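Local coordinates for protein salmonella plasmid virulence: SpvB (Salmonella typhimurium, PDB 6P0X) that probably transfers ADP-ribose from NAD(+) to an arginine of host actin, blocking its polymerisation, and is represented here by its N-terminal domain, at residues 81-86 with 111-116; 104-109 with 130-135; 144-149 with 223-228. All coordinates share one frame; numbering follows the deposited sequence.

Contact 1 (81-86 with 111-116); sequences LVQTLS and TRYQPR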
ATOM      1  N   LEU A  81      16.605  11.335   1.361  1.00 23.71           N
ATOM      2  CA  LEU A  81      17.435  10.420   2.129  1.00 28.21           C
ATOM      3  C   LEU A  81      18.876  10.439   1.635  1.00 29.98           C
ATOM      4  O   LEU A  81      19.181  10.887   0.527  1.00 29.10           O
ATOM      5  CB  LEU A  81      16.888   8.994   2.047  1.00 27.31           C
ATOM      6  CG  LEU A  81      15.490   8.750   2.614  1.00 29.77           C
ATOM      7  CD1 LEU A  81      15.047   7.329   2.289  1.00 21.18           C
ATOM      8  CD2 LEU A  81      15.469   9.004   4.112  1.00 23.49           C
ATOM      9  N   VAL A  82      19.764   9.941   2.491  1.00 27.27           N
ATOM     10  CA  VAL A  82      21.174   9.781   2.169  1.00 30.84           C
ATOM     11  C   VAL A  82      21.684   8.583   2.957  1.00 31.32           C
ATOM     12  O   VAL A  82      21.190   8.283   4.050  1.00 32.16           O
ATOM     13  CB  VAL A  82      21.979  11.066   2.485  1.00 35.42           C
ATOM     14  CG1 VAL A  82      21.959  11.363   3.982  1.00 28.27           C
ATOM     15  CG2 VAL A  82      23.408  10.955   1.969  1.00 32.85           C
ATOM     16  N   GLN A  83      22.655   7.876   2.382  1.00 29.62           N
ATOM     17  CA  GLN A  83      23.255   6.752   3.089  1.00 31.98           C
ATOM     18  C   GLN A  83      23.934   7.243   4.359  1.00 34.50           C
ATOM     19  O   GLN A  83      24.612   8.275   4.360  1.00 40.65           O
ATOM     20  CB  GLN A  83      24.282   6.035   2.213  1.00 26.21           C
ATOM     21  CG  GLN A  83      23.731   5.386   0.965  1.00 43.66           C
ATOM     22  CD  GLN A  83      24.731   4.430   0.338  1.00 45.41           C
ATOM     23  OE1 GLN A  83      25.626   3.918   1.015  1.00 41.15           O
ATOM     24  NE2 GLN A  83      24.584   4.185  -0.959  1.00 38.27           N
ATOM     25  N   THR A  84      23.758   6.497   5.443  1.00 31.75           N
ATOM     26  CA  THR A  84      24.462   6.824   6.671  1.00 31.79           C
ATOM     27  C   THR A  84      25.954   6.611   6.462  1.00 37.93           C
ATOM     28  O   THR A  84      26.374   5.579   5.928  1.00 32.97           O
ATOM     29  CB  THR A  84      23.953   5.962   7.826  1.00 31.04           C
ATOM     30  OG1 THR A  84      22.574   6.267   8.076  1.00 29.74           O
ATOM     31  CG2 THR A  84      24.768   6.225   9.093  1.00 31.97           C
ATOM     32  N   LEU A  85      26.749   7.608   6.847  1.00 32.96           N
ATOM     33  CA  LEU A  85      28.192   7.549   6.667  1.00 34.80           C
ATOM     34  C   LEU A  85      28.764   6.283   7.293  1.00 42.04           C
ATOM     35  O   LEU A  85      28.555   6.014   8.478  1.00 42.85           O
ATOM     36  CB  LEU A  85      28.847   8.794   7.265  1.00 36.99           C
ATOM     37  CG  LEU A  85      30.318   8.964   6.887  1.00 49.92           C
ATOM     38  CD1 LEU A  85      30.467   8.998   5.375  1.00 39.93           C
ATOM     39  CD2 LEU A  85      30.912  10.217   7.520  1.00 41.56           C
ATOM     40  N   SER A  86      29.467   5.498   6.484  1.00 41.85           N
ATOM     41  CA  SER A  86      30.093   4.266   6.948  1.00 38.18           C
ATOM     42  C   SER A  86      31.345   4.572   7.760  1.00 39.78           C
ATOM     43  O   SER A  86      32.195   5.358   7.328  1.00 51.54           O
ATOM     44  CB  SER A  86      30.443   3.373   5.758  1.00 38.83           C
ATOM     45  OG  SER A  86      30.997   2.143   6.189  1.00 44.17           O
ATOM     46  N   THR A 111      21.696  -1.568   3.704  1.00 23.50           N
ATOM     47  CA  THR A 111      22.240  -0.215   3.715  1.00 23.83           C
ATOM     48  C   THR A 111      21.311   0.685   4.514  1.00 23.57           C
ATOM     49  O   THR A 111      20.127   0.802   4.185  1.00 35.49           O
ATOM     50  CB  THR A 111      22.398   0.321   2.288  1.00 23.17           C
ATOM     51  OG1 THR A 111      23.124  -0.627   1.493  1.00 30.03           O
ATOM     52  CG2 THR A 111      23.140   1.650   2.295  1.00 25.64           C
ATOM     53  N   ARG A 112      21.842   1.325   5.548  1.00 27.69           N
ATOM     54  CA  ARG A 112      21.044   2.245   6.342  1.00 29.96           C
ATOM     55  C   ARG A 112      20.929   3.592   5.636  1.00 28.49           C
ATOM     56  O   ARG A 112      21.914   4.126   5.120  1.00 29.24           O
ATOM     57  CB  ARG A 112      21.667   2.447   7.723  1.00 26.63           C
ATOM     58  CG  ARG A 112      20.984   3.541   8.527  1.00 28.49           C
ATOM     59  CD  ARG A 112      21.316   3.475  10.003  1.00 28.96           C
ATOM     60  NE  ARG A 112      20.524   4.444  10.753  1.00 34.80           N
ATOM     61  CZ  ARG A 112      20.794   4.843  11.991  1.00 38.32           C
ATOM     62  NH1 ARG A 112      21.854   4.366  12.635  1.00 35.87           N
ATOM     63  NH2 ARG A 112      20.004   5.730  12.583  1.00 36.65           N
ATOM     64  N   TYR A 113      19.719   4.143   5.624  1.00 23.86           N
ATOM     65  CA  TYR A 113      19.459   5.462   5.069  1.00 26.45           C
ATOM     66  C   TYR A 113      18.861   6.358   6.142  1.00 28.53           C
ATOM     67  O   TYR A 113      18.199   5.885   7.070  1.00 28.22           O
ATOM     68  CB  TYR A 113      18.515   5.395   3.857  1.00 25.04           C
ATOM     69  CG  TYR A 113      19.185   4.933   2.584  1.00 24.26           C
ATOM     70  CD1 TYR A 113      19.378   3.582   2.317  1.00 25.58           C
ATOM     71  CD2 TYR A 113      19.635   5.855   1.651  1.00 21.81           C
ATOM     72  CE1 TYR A 113      19.998   3.167   1.145  1.00 22.96           C
ATOM     73  CE2 TYR A 113      20.253   5.453   0.483  1.00 25.99           C
ATOM     74  CZ  TYR A 113      20.432   4.111   0.233  1.00 24.20           C
ATOM     75  OH  TYR A 113      21.050   3.728  -0.933  1.00 28.72           O
ATOM     76  N   GLN A 114      19.091   7.660   6.002  1.00 26.98           N
ATOM     77  CA  GLN A 114      18.608   8.625   6.978  1.00 29.41           C
ATOM     78  C   GLN A 114      18.291   9.926   6.266  1.00 30.04           C
ATOM     79  O   GLN A 114      18.796  10.173   5.164  1.00 33.21           O
ATOM     80  CB  GLN A 114      19.650   8.845   8.084  1.00 28.29           C
ATOM     81  CG  GLN A 114      20.904   9.569   7.628  1.00 29.07           C
ATOM     82  CD  GLN A 114      21.952   9.642   8.715  1.00 37.44           C
ATOM     83  OE1 GLN A 114      22.311   8.623   9.305  1.00 31.19           O
ATOM     84  NE2 GLN A 114      22.453  10.843   8.986  1.00 33.60           N
ATOM     85  N   PRO A 115      17.472  10.791   6.863  1.00 30.38           N
ATOM     86  CA  PRO A 115      17.174  12.079   6.225  1.00 29.39           C
ATOM     87  C   PRO A 115      18.420  12.939   6.069  1.00 29.10           C
ATOM     88  O   PRO A 115      19.265  13.014   6.965  1.00 38.00           O
ATOM     89  CB  PRO A 115      16.157  12.725   7.175  1.00 30.70           C
ATOM     90  CG  PRO A 115      15.575  11.590   7.940  1.00 28.99           C
ATOM     91  CD  PRO A 115      16.657  10.568   8.071  1.00 28.43           C
ATOM     92  N   ARG A 116      18.535  13.571   4.898  1.00 29.21           N
ATOM     93  CA  ARG A 116      19.694  14.411   4.609  1.00 34.90           C
ATOM     94  C   ARG A 116      19.696  15.669   5.469  1.00 35.71           C
ATOM     95  O   ARG A 116      20.732  16.054   6.020  1.00 33.65           O
ATOM     96  CB  ARG A 116      19.712  14.778   3.125  1.00 42.30           C
ATOM     97  CG  ARG A 116      20.830  15.729   2.743  1.00 45.00           C
ATOM     98  CD  ARG A 116      20.785  16.063   1.268  1.00 52.63           C
ATOM     99  NE  ARG A 116      21.386  14.992   0.484  1.00 64.24           N
ATOM    100  CZ  ARG A 116      22.634  15.008   0.030  1.00 68.68           C
ATOM    101  NH1 ARG A 116      23.096  13.983  -0.673  1.00 64.87           N
ATOM    102  NH2 ARG A 116      23.423  16.043   0.287  1.00 70.59           N
TER
HETATM  103  O   HOH W   1      20.704  12.292  -1.172  1.00 39.16           O
HETATM  104  O   HOH W   2      22.334   5.396  -2.317  1.00 47.00           O
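Gln-114 and Thr-84 illustrate how a side-chain bond can continue the pairing of two antiparallel strands beyond the end of one of them. In the paired part, Val-82 N donates to Gln-114 O at 2.9 Å, and Gln-114 N returns a bond to Val-82 O. Thr-84, already past strand 81-83, adds a nearly straight bond from its N to Arg-112 O (N-H...O 173°).

Along the Gln-114 side chain, CB lies 3.9 Å from Thr-84 OG1. The first torsion sets CG between the backbone N and the carbonyl carbon (chi1 69°), where it meets both Val-82 O and Thr-84 OG1. CD comes within 3.5 Å of that hydroxyl, and OE1 accepts a hydrogen bond from it, Thr-84 OG1 to Gln-114 OE1 measuring 2.7 Å. The two side chains cross at about a right angle, with the donor tilted out of the amide plane. Arg-112 CG packs against the same hydroxyl, 3.2 Å from Thr-84 OG1.

Gln-83 and Tyr-113 run side by side, Gln-83 CG lying 3.5 Å from Tyr-113 CE2. Water 2, in the ring plane at its edge, joins Tyr-113 OH to Gln-83 NE2. The buried tyrosine ring also meets Phe-73 edge-to-face. Polar bonds thus join the more exposed Thr-84 and Gln-114, while the buried Tyr-113 combines ring packing with a water-linked hydroxyl.

Contact 2 (104-109 with 130-135); sequences FPQSYT and NSNGDD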
ATOM      1  N   PHE A 104      17.565 -16.718   6.660  1.00 36.61           N
ATOM      2  CA  PHE A 104      17.061 -16.570   5.307  1.00 36.84           C
ATOM      3  C   PHE A 104      17.736 -17.542   4.353  1.00 39.11           C
ATOM      4  O   PHE A 104      18.861 -17.993   4.591  1.00 39.29           O
ATOM      5  CB  PHE A 104      17.280 -15.138   4.801  1.00 31.85           C
ATOM      6  CG  PHE A 104      16.739 -14.075   5.712  1.00 34.28           C
ATOM      7  CD1 PHE A 104      15.386 -14.023   6.007  1.00 37.93           C
ATOM      8  CD2 PHE A 104      17.570 -13.088   6.220  1.00 29.57           C
ATOM      9  CE1 PHE A 104      14.880 -13.036   6.835  1.00 40.03           C
ATOM     10  CE2 PHE A 104      17.069 -12.094   7.039  1.00 31.04           C
ATOM     11  CZ  PHE A 104      15.723 -12.067   7.349  1.00 29.12           C
ATOM     12  N   PRO A 105      17.055 -17.902   3.261  1.00 36.46           N
ATOM     13  CA  PRO A 105      17.709 -18.715   2.221  1.00 34.94           C
ATOM     14  C   PRO A 105      18.887 -18.011   1.571  1.00 42.20           C
ATOM     15  O   PRO A 105      19.811 -18.678   1.088  1.00 36.65           O
ATOM     16  CB  PRO A 105      16.594 -18.973   1.195  1.00 33.52           C
ATOM     17  CG  PRO A 105      15.351 -18.376   1.738  1.00 35.93           C
ATOM     18  CD  PRO A 105      15.600 -17.769   3.072  1.00 32.25           C
ATOM     19  N   GLN A 106      18.863 -16.682   1.517  1.00 31.28           N
ATOM     20  CA  GLN A 106      19.928 -15.900   0.910  1.00 30.73           C
ATOM     21  C   GLN A 106      20.353 -14.803   1.874  1.00 30.13           C
ATOM     22  O   GLN A 106      19.588 -14.378   2.742  1.00 32.19           O
ATOM     23  CB  GLN A 106      19.484 -15.274  -0.426  1.00 29.20           C
ATOM     24  CG  GLN A 106      18.526 -14.098  -0.251  1.00 27.30           C
ATOM     25  CD  GLN A 106      18.143 -13.422  -1.558  1.00 26.00           C
ATOM     26  OE1 GLN A 106      18.971 -13.243  -2.449  1.00 29.18           O
ATOM     27  NE2 GLN A 106      16.879 -13.033  -1.669  1.00 25.40           N
ATOM     28  N   SER A 107      21.589 -14.348   1.721  1.00 30.54           N
ATOM     29  CA  SER A 107      22.050 -13.209   2.495  1.00 30.10           C
ATOM     30  C   SER A 107      21.652 -11.906   1.802  1.00 31.35           C
ATOM     31  O   SER A 107      21.303 -11.881   0.618  1.00 29.77           O
ATOM     32  CB  SER A 107      23.563 -13.268   2.705  1.00 31.75           C
ATOM     33  OG  SER A 107      24.252 -13.083   1.482  1.00 36.30           O
ATOM     34  N   TYR A 108      21.693 -10.817   2.566  1.00 27.53           N
ATOM     35  CA  TYR A 108      21.228  -9.516   2.112  1.00 25.86           C
ATOM     36  C   TYR A 108      22.290  -8.456   2.363  1.00 28.82           C
ATOM     37  O   TYR A 108      22.909  -8.423   3.429  1.00 29.21           O
ATOM     38  CB  TYR A 108      19.929  -9.108   2.826  1.00 26.11           C
ATOM     39  CG  TYR A 108      18.712  -9.875   2.370  1.00 24.54           C
ATOM     40  CD1 TYR A 108      18.381 -11.094   2.947  1.00 25.70           C
ATOM     41  CD2 TYR A 108      17.894  -9.382   1.365  1.00 23.24           C
ATOM     42  CE1 TYR A 108      17.269 -11.803   2.533  1.00 30.49           C
ATOM     43  CE2 TYR A 108      16.780 -10.084   0.941  1.00 23.13           C
ATOM     44  CZ  TYR A 108      16.472 -11.294   1.529  1.00 29.28           C
ATOM     45  OH  TYR A 108      15.366 -11.998   1.113  1.00 30.47           O
ATOM     46  N   THR A 109      22.502  -7.599   1.369  1.00 31.84           N
ATOM     47  CA  THR A 109      23.235  -6.358   1.575  1.00 29.51           C
ATOM     48  C   THR A 109      22.263  -5.331   2.138  1.00 30.40           C
ATOM     49  O   THR A 109      21.242  -5.022   1.506  1.00 26.57           O
ATOM     50  CB  THR A 109      23.856  -5.865   0.269  1.00 30.20           C
ATOM     51  OG1 THR A 109      24.810  -6.825  -0.203  1.00 27.98           O
ATOM     52  CG2 THR A 109      24.548  -4.526   0.481  1.00 28.04           C
ATOM     53  N   ASN A 130      21.375 -10.872  -1.994  1.00 28.48           N
ATOM     54  CA  ASN A 130      22.646 -11.154  -2.652  1.00 27.35           C
ATOM     55  C   ASN A 130      22.535 -12.247  -3.709  1.00 30.53           C
ATOM     56  O   ASN A 130      23.451 -12.391  -4.527  1.00 35.07           O
ATOM     57  CB  ASN A 130      23.703 -11.536  -1.611  1.00 28.84           C
ATOM     58  CG  ASN A 130      24.178 -10.341  -0.794  1.00 33.05           C
ATOM     59  OD1 ASN A 130      24.217  -9.212  -1.285  1.00 28.19           O
ATOM     60  ND2 ASN A 130      24.543 -10.590   0.461  1.00 30.65           N
ATOM     61  N   SER A 131      21.447 -13.017  -3.721  1.00 27.78           N
ATOM     62  CA  SER A 131      21.324 -14.136  -4.646  1.00 32.65           C
ATOM     63  C   SER A 131      20.330 -13.900  -5.774  1.00 41.00           C
ATOM     64  O   SER A 131      20.538 -14.415  -6.874  1.00 43.09           O
ATOM     65  CB  SER A 131      20.922 -15.410  -3.890  1.00 31.02           C
ATOM     66  OG  SER A 131      20.937 -16.539  -4.745  1.00 34.65           O
ATOM     67  N   ASN A 132      19.262 -13.133  -5.544  1.00 37.02           N
ATOM     68  CA  ASN A 132      18.292 -12.870  -6.594  1.00 36.13           C
ATOM     69  C   ASN A 132      18.012 -11.386  -6.792  1.00 36.93           C
ATOM     70  O   ASN A 132      17.223 -11.036  -7.673  1.00 39.31           O
ATOM     71  CB  ASN A 132      16.975 -13.623  -6.323  1.00 36.36           C
ATOM     72  CG  ASN A 132      16.297 -13.210  -5.021  1.00 43.76           C
ATOM     73  OD1 ASN A 132      16.582 -12.157  -4.453  1.00 42.98           O
ATOM     74  ND2 ASN A 132      15.383 -14.051  -4.548  1.00 40.33           N
ATOM     75  N   GLY A 133      18.620 -10.512  -5.994  1.00 32.83           N
ATOM     76  CA  GLY A 133      18.440  -9.086  -6.146  1.00 30.88           C
ATOM     77  C   GLY A 133      17.131  -8.531  -5.632  1.00 29.22           C
ATOM     78  O   GLY A 133      16.909  -7.320  -5.754  1.00 32.61           O
ATOM     79  N   ASP A 134      16.259  -9.364  -5.068  1.00 29.62           N
ATOM     80  CA  ASP A 134      14.995  -8.866  -4.537  0.57 31.91           C
ATOM     81  C   ASP A 134      15.259  -7.839  -3.444  1.00 33.64           C
ATOM     82  O   ASP A 134      15.976  -8.110  -2.475  1.00 27.90           O
ATOM     83  CB  ASP A 134      14.143 -10.020  -4.008  0.57 35.49           C
ATOM     84  CG  ASP A 134      13.537 -10.860  -5.125  0.57 39.40           C
ATOM     85  OD1 ASP A 134      13.975 -10.725  -6.288  0.57 40.48           O
ATOM     86  OD2 ASP A 134      12.614 -11.651  -4.839  0.57 41.53           O
ATOM     87  N   ASP A 135      14.683  -6.649  -3.611  1.00 27.82           N
ATOM     88  CA  ASP A 135      14.960  -5.508  -2.750  1.00 32.21           C
ATOM     89  C   ASP A 135      13.688  -5.000  -2.079  1.00 35.38           C
ATOM     90  O   ASP A 135      12.607  -5.013  -2.677  1.00 35.67           O
ATOM     91  CB  ASP A 135      15.628  -4.376  -3.551  1.00 35.26           C
ATOM     92  CG  ASP A 135      14.733  -3.818  -4.652  1.00 40.53           C
ATOM     93  OD1 ASP A 135      14.007  -4.598  -5.302  1.00 42.02           O
ATOM     94  OD2 ASP A 135      14.769  -2.591  -4.876  1.00 41.48           O
TER
HETATM   95  O   HOH W   3      26.285  -8.454   1.470  1.00 43.36           O
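Gln-106 reaches across to Ser-131 and Asn-132 with both ends of its amide, an example of one side chain organising the backbone of a turn. Its OE1 accepts from two backbone N-H groups: Ser-131 N, in the carbonyl plane at 2.8 Å from Gln-106 OE1, and Asn-132 N, tilted from that plane at 3.1 Å from the same oxygen. A bond between backbones, from Asn-130 N to Ser-107 O, fixes the start of the turn at 2.8 Å.

Among the bonds between side chains, Gln-106 NE2 donates to Asn-132 OD1 at 2.9 Å. The two amides stand almost perpendicular (87°), with OD1 near the plane of the glutamine amide but the donor well above the plane of the asparagine. Asp-134 N approaches this OD1 from the opposite face and closes an Asx turn, leaving Asn-132 OD1 gripped by two donors.

Asn-130 uses both ends of its amide too. Asn-130 ND2 donates in its own plane to Ser-107 OG, at 2.7 Å and nearly straight (174°), while Asn-130 OD1 accepts from Thr-109 OG1 on a lone pair, also at 2.7 Å. Water 3 spans Thr-109 OG1 and Asn-130 ND2, completing a polar cluster at the surface.

Asp-134 O lies at the edge of the Tyr-108 ring, 4.0 Å from Tyr-108 CE2. The buried ring of Tyr-108 also meets Phe-136 of strand 135-140. The segment 130-135 joins strand 123-129 to strand 135-140, and these bonds tie that hairpin turn to the chain entering strand 107-115, the neighbour of 123-129 on its other side.

Contact 3 (144-149 with 223-228); sequences GILHLL and ADLYLW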
ATOM      1  N   GLY A 144       8.475   2.441  17.872  1.00 38.42           N
ATOM      2  CA  GLY A 144       8.831   1.059  18.115  1.00 42.82           C
ATOM      3  C   GLY A 144       8.164   0.049  17.209  1.00 46.12           C
ATOM      4  O   GLY A 144       8.333  -1.156  17.423  1.00 48.91           O
ATOM      5  N   ILE A 145       7.410   0.493  16.216  1.00 42.43           N
ATOM      6  CA  ILE A 145       6.745  -0.411  15.285  1.00 36.62           C
ATOM      7  C   ILE A 145       7.700  -0.735  14.147  1.00 38.34           C
ATOM      8  O   ILE A 145       8.421   0.140  13.650  1.00 33.04           O
ATOM      9  CB  ILE A 145       5.434   0.208  14.766  1.00 35.78           C
ATOM     10  CG1 ILE A 145       4.514   0.547  15.939  1.00 41.05           C
ATOM     11  CG2 ILE A 145       4.735  -0.742  13.809  1.00 37.38           C
ATOM     12  CD1 ILE A 145       3.478   1.592  15.610  1.00 49.01           C
ATOM     13  N   LEU A 146       7.715  -1.998  13.734  1.00 40.36           N
ATOM     14  CA  LEU A 146       8.604  -2.468  12.681  1.00 34.54           C
ATOM     15  C   LEU A 146       7.791  -2.728  11.420  1.00 33.48           C
ATOM     16  O   LEU A 146       6.792  -3.455  11.460  1.00 37.08           O
ATOM     17  CB  LEU A 146       9.340  -3.734  13.128  1.00 32.29           C
ATOM     18  CG  LEU A 146      10.470  -4.243  12.234  1.00 42.66           C
ATOM     19  CD1 LEU A 146      11.600  -3.227  12.194  1.00 35.92           C
ATOM     20  CD2 LEU A 146      10.976  -5.591  12.724  1.00 33.73           C
ATOM     21  N   HIS A 147       8.227  -2.145  10.303  1.00 27.46           N
ATOM     22  CA  HIS A 147       7.501  -2.180   9.040  1.00 30.02           C
ATOM     23  C   HIS A 147       8.376  -2.794   7.959  1.00 31.69           C
ATOM     24  O   HIS A 147       9.528  -2.384   7.778  1.00 33.47           O
ATOM     25  CB  HIS A 147       7.083  -0.776   8.577  1.00 25.61           C
ATOM     26  CG  HIS A 147       6.320   0.012   9.593  1.00 30.50           C
ATOM     27  ND1 HIS A 147       4.945  -0.021   9.685  1.00 29.21           N
ATOM     28  CD2 HIS A 147       6.740   0.884  10.542  1.00 32.64           C
ATOM     29  CE1 HIS A 147       4.551   0.786  10.655  1.00 32.29           C
ATOM     30  NE2 HIS A 147       5.621   1.345  11.192  1.00 31.52           N
ATOM     31  N   LEU A 148       7.820  -3.757   7.236  1.00 25.47           N
ATOM     32  CA  LEU A 148       8.355  -4.200   5.958  1.00 24.85           C
ATOM     33  C   LEU A 148       7.564  -3.509   4.856  1.00 28.56           C
ATOM     34  O   LEU A 148       6.326  -3.607   4.821  1.00 31.05           O
ATOM     35  CB  LEU A 148       8.262  -5.716   5.811  1.00 28.57           C
ATOM     36  CG  LEU A 148       9.438  -6.529   6.347  1.00 35.27           C
ATOM     37  CD1 LEU A 148       9.129  -8.013   6.269  1.00 31.53           C
ATOM     38  CD2 LEU A 148      10.696  -6.193   5.563  1.00 34.61           C
ATOM     39  N   LEU A 149       8.282  -2.806   3.976  1.00 22.62           N
ATOM     40  CA  LEU A 149       7.712  -2.122   2.825  1.00 27.07           C
ATOM     41  C   LEU A 149       8.245  -2.756   1.550  1.00 28.07           C
ATOM     42  O   LEU A 149       9.466  -2.856   1.360  1.00 33.70           O
ATOM     43  CB  LEU A 149       8.047  -0.623   2.839  1.00 20.21           C
ATOM     44  CG  LEU A 149       7.731   0.170   4.109  1.00 26.68           C
ATOM     45  CD1 LEU A 149       8.955   0.244   5.016  1.00 21.31           C
ATOM     46  CD2 LEU A 149       7.215   1.565   3.768  1.00 19.59           C
ATOM     47  N   ALA A 223       6.026 -12.520  17.382  1.00 53.83           N
ATOM     48  CA  ALA A 223       7.026 -11.462  17.470  1.00 52.66           C
ATOM     49  C   ALA A 223       7.631 -11.134  16.110  1.00 49.23           C
ATOM     50  O   ALA A 223       7.911  -9.965  15.822  1.00 53.86           O
ATOM     51  CB  ALA A 223       8.122 -11.858  18.458  1.00 48.91           C
ATOM     52  N   ASP A 224       7.834 -12.140  15.263  1.00 44.13           N
ATOM     53  CA  ASP A 224       8.497 -11.946  13.981  1.00 46.59           C
ATOM     54  C   ASP A 224       7.497 -11.542  12.908  1.00 48.77           C
ATOM     55  O   ASP A 224       6.352 -12.004  12.900  1.00 53.21           O
ATOM     56  CB  ASP A 224       9.215 -13.225  13.545  1.00 56.49           C
ATOM     57  CG  ASP A 224      10.236 -13.702  14.559  1.00 64.85           C
ATOM     58  OD1 ASP A 224      10.987 -12.863  15.098  1.00 69.41           O
ATOM     59  OD2 ASP A 224      10.287 -14.924  14.810  1.00 67.18           O
ATOM     60  N   LEU A 225       7.941 -10.681  11.997  1.00 44.57           N
ATOM     61  CA  LEU A 225       7.124 -10.343  10.840  1.00 50.60           C
ATOM     62  C   LEU A 225       6.876 -11.597  10.011  1.00 47.10           C
ATOM     63  O   LEU A 225       7.811 -12.338   9.695  1.00 47.37           O
ATOM     64  CB  LEU A 225       7.817  -9.273   9.994  1.00 41.64           C
ATOM     65  CG  LEU A 225       7.924  -7.862  10.576  1.00 41.80           C
ATOM     66  CD1 LEU A 225       9.095  -7.126   9.956  1.00 37.61           C
ATOM     67  CD2 LEU A 225       6.634  -7.093  10.334  1.00 39.06           C
ATOM     68  N   TYR A 226       5.607 -11.834   9.664  1.00 37.31           N
ATOM     69  CA  TYR A 226       5.265 -13.026   8.891  1.00 37.49           C
ATOM     70  C   TYR A 226       5.990 -13.048   7.551  1.00 36.29           C
ATOM     71  O   TYR A 226       6.400 -14.114   7.076  1.00 37.55           O
ATOM     72  CB  TYR A 226       3.756 -13.103   8.664  1.00 37.49           C
ATOM     73  CG  TYR A 226       2.909 -13.061   9.917  1.00 41.99           C
ATOM     74  CD1 TYR A 226       3.075 -14.001  10.929  1.00 43.12           C
ATOM     75  CD2 TYR A 226       1.919 -12.100  10.070  1.00 37.73           C
ATOM     76  CE1 TYR A 226       2.289 -13.970  12.071  1.00 43.56           C
ATOM     77  CE2 TYR A 226       1.126 -12.062  11.203  1.00 42.67           C
ATOM     78  CZ  TYR A 226       1.315 -12.995  12.200  1.00 49.68           C
ATOM     79  OH  TYR A 226       0.526 -12.951  13.326  1.00 52.24           O
ATOM     80  N   LEU A 227       6.165 -11.883   6.930  1.00 34.60           N
ATOM     81  CA  LEU A 227       6.728 -11.836   5.588  1.00 39.24           C
ATOM     82  C   LEU A 227       8.217 -12.153   5.558  1.00 42.35           C
ATOM     83  O   LEU A 227       8.782 -12.265   4.465  1.00 39.54           O
ATOM     84  CB  LEU A 227       6.468 -10.464   4.962  1.00 39.94           C
ATOM     85  CG  LEU A 227       4.994 -10.162   4.687  1.00 38.38           C
ATOM     86  CD1 LEU A 227       4.816  -8.753   4.148  1.00 35.77           C
ATOM     87  CD2 LEU A 227       4.401 -11.190   3.733  1.00 38.89           C
ATOM     88  N   TRP A 228       8.863 -12.296   6.720  1.00 43.30           N
ATOM     89  CA  TRP A 228      10.213 -12.849   6.741  1.00 50.51           C
ATOM     90  C   TRP A 228      10.222 -14.275   6.204  1.00 62.00           C
ATOM     91  O   TRP A 228      11.147 -14.675   5.488  1.00 61.23           O
ATOM     92  CB  TRP A 228      10.782 -12.840   8.164  1.00 47.17           C
ATOM     93  CG  TRP A 228      11.230 -11.510   8.719  1.00 40.47           C
ATOM     94  CD1 TRP A 228      10.941 -11.012   9.956  1.00 40.78           C
ATOM     95  CD2 TRP A 228      12.070 -10.535   8.083  1.00 38.07           C
ATOM     96  NE1 TRP A 228      11.533  -9.786  10.126  1.00 39.34           N
ATOM     97  CE2 TRP A 228      12.232  -9.469   8.993  1.00 37.79           C
ATOM     98  CE3 TRP A 228      12.693 -10.453   6.832  1.00 36.14           C
ATOM     99  CZ2 TRP A 228      12.990  -8.338   8.694  1.00 36.02           C
ATOM    100  CZ3 TRP A 228      13.447  -9.328   6.538  1.00 35.47           C
ATOM    101  CH2 TRP A 228      13.590  -8.287   7.467  1.00 31.70           C
TER
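Leu-148 packs into a pocket made by Leu-225, Leu-227 and Trp-228, a worked case of a strand and a loop meeting through apolar packing, with no hydrogen bond between the two segments. Leu-148 CD1 stands over the centre of the Trp-228 six-membered ring, 4.2 Å from the centroid and only 8° off the ring normal, a CH-pi contact. The other methyl, Leu-148 CD2, comes over the same ring system at 4.0 Å from Trp-228 CH2. Leu-148 CD1 also touches Leu-227 CB at 3.8 Å, the two side chains passing one another in antiparallel sense.

Leu-225 packs against both Leu-146 and Leu-148. Its CD1 is shared by the two, Leu-225 CD1 lying 3.7 Å from Leu-148 CG and equally close to Leu-146 CD2. Leu-146 has CG anti to its backbone N (chi1 -171°), and from there its CD2 methyl meets Leu-225. The other methyl, Leu-225 CD2, rests against the backbone at 3.8 Å from Leu-146 O.

The next shell holds the loop in shape. Trp-228 N bonds to Leu-225 O at 3.2 Å, drawing 225-228 into a tight turn. Glu-173 of strand 165-175 receives Tyr-226 N on one carboxylate oxygen and Leu-227 N on the other, so a single acid probably fixes where the turn sits. Tyr-99 stacks on Trp-228, and Trp-127 meets its rings as well.

Strand 146-149 runs between strands 135-140 and 165-175, antiparallel to both. The loop carrying 223-228, which links strand 215-218 to strand 237-244, folds over Leu-146 and Leu-148, which touch Leu-138 of strand 135-140, while Trp-228 reaches Phe-136 and Leu-225 touches Val-175 of strand 165-175.

Followed from the N terminus, the chain first lays down strand 81-83; 24 residues separate 81-86 from 111-116, which closes contact 1 on strand 107-115. Before that closure it has already entered 104-109, whose partner 130-135 comes later, so contacts 1 and 2 cross. They share strand 107-115, one toward each end, with centres about 20 Å apart. Contact 3 follows in series: 144-149 waits 73 residues for 223-228, a far longer loop. It is joined to contact 2 by packing, Phe-104 CE1 lying 3.4 Å from Trp-228 CE3. Together the three tie strand 81-83, hairpin turn and distant loop to neighbouring antiparallel strands of the N-terminal domain.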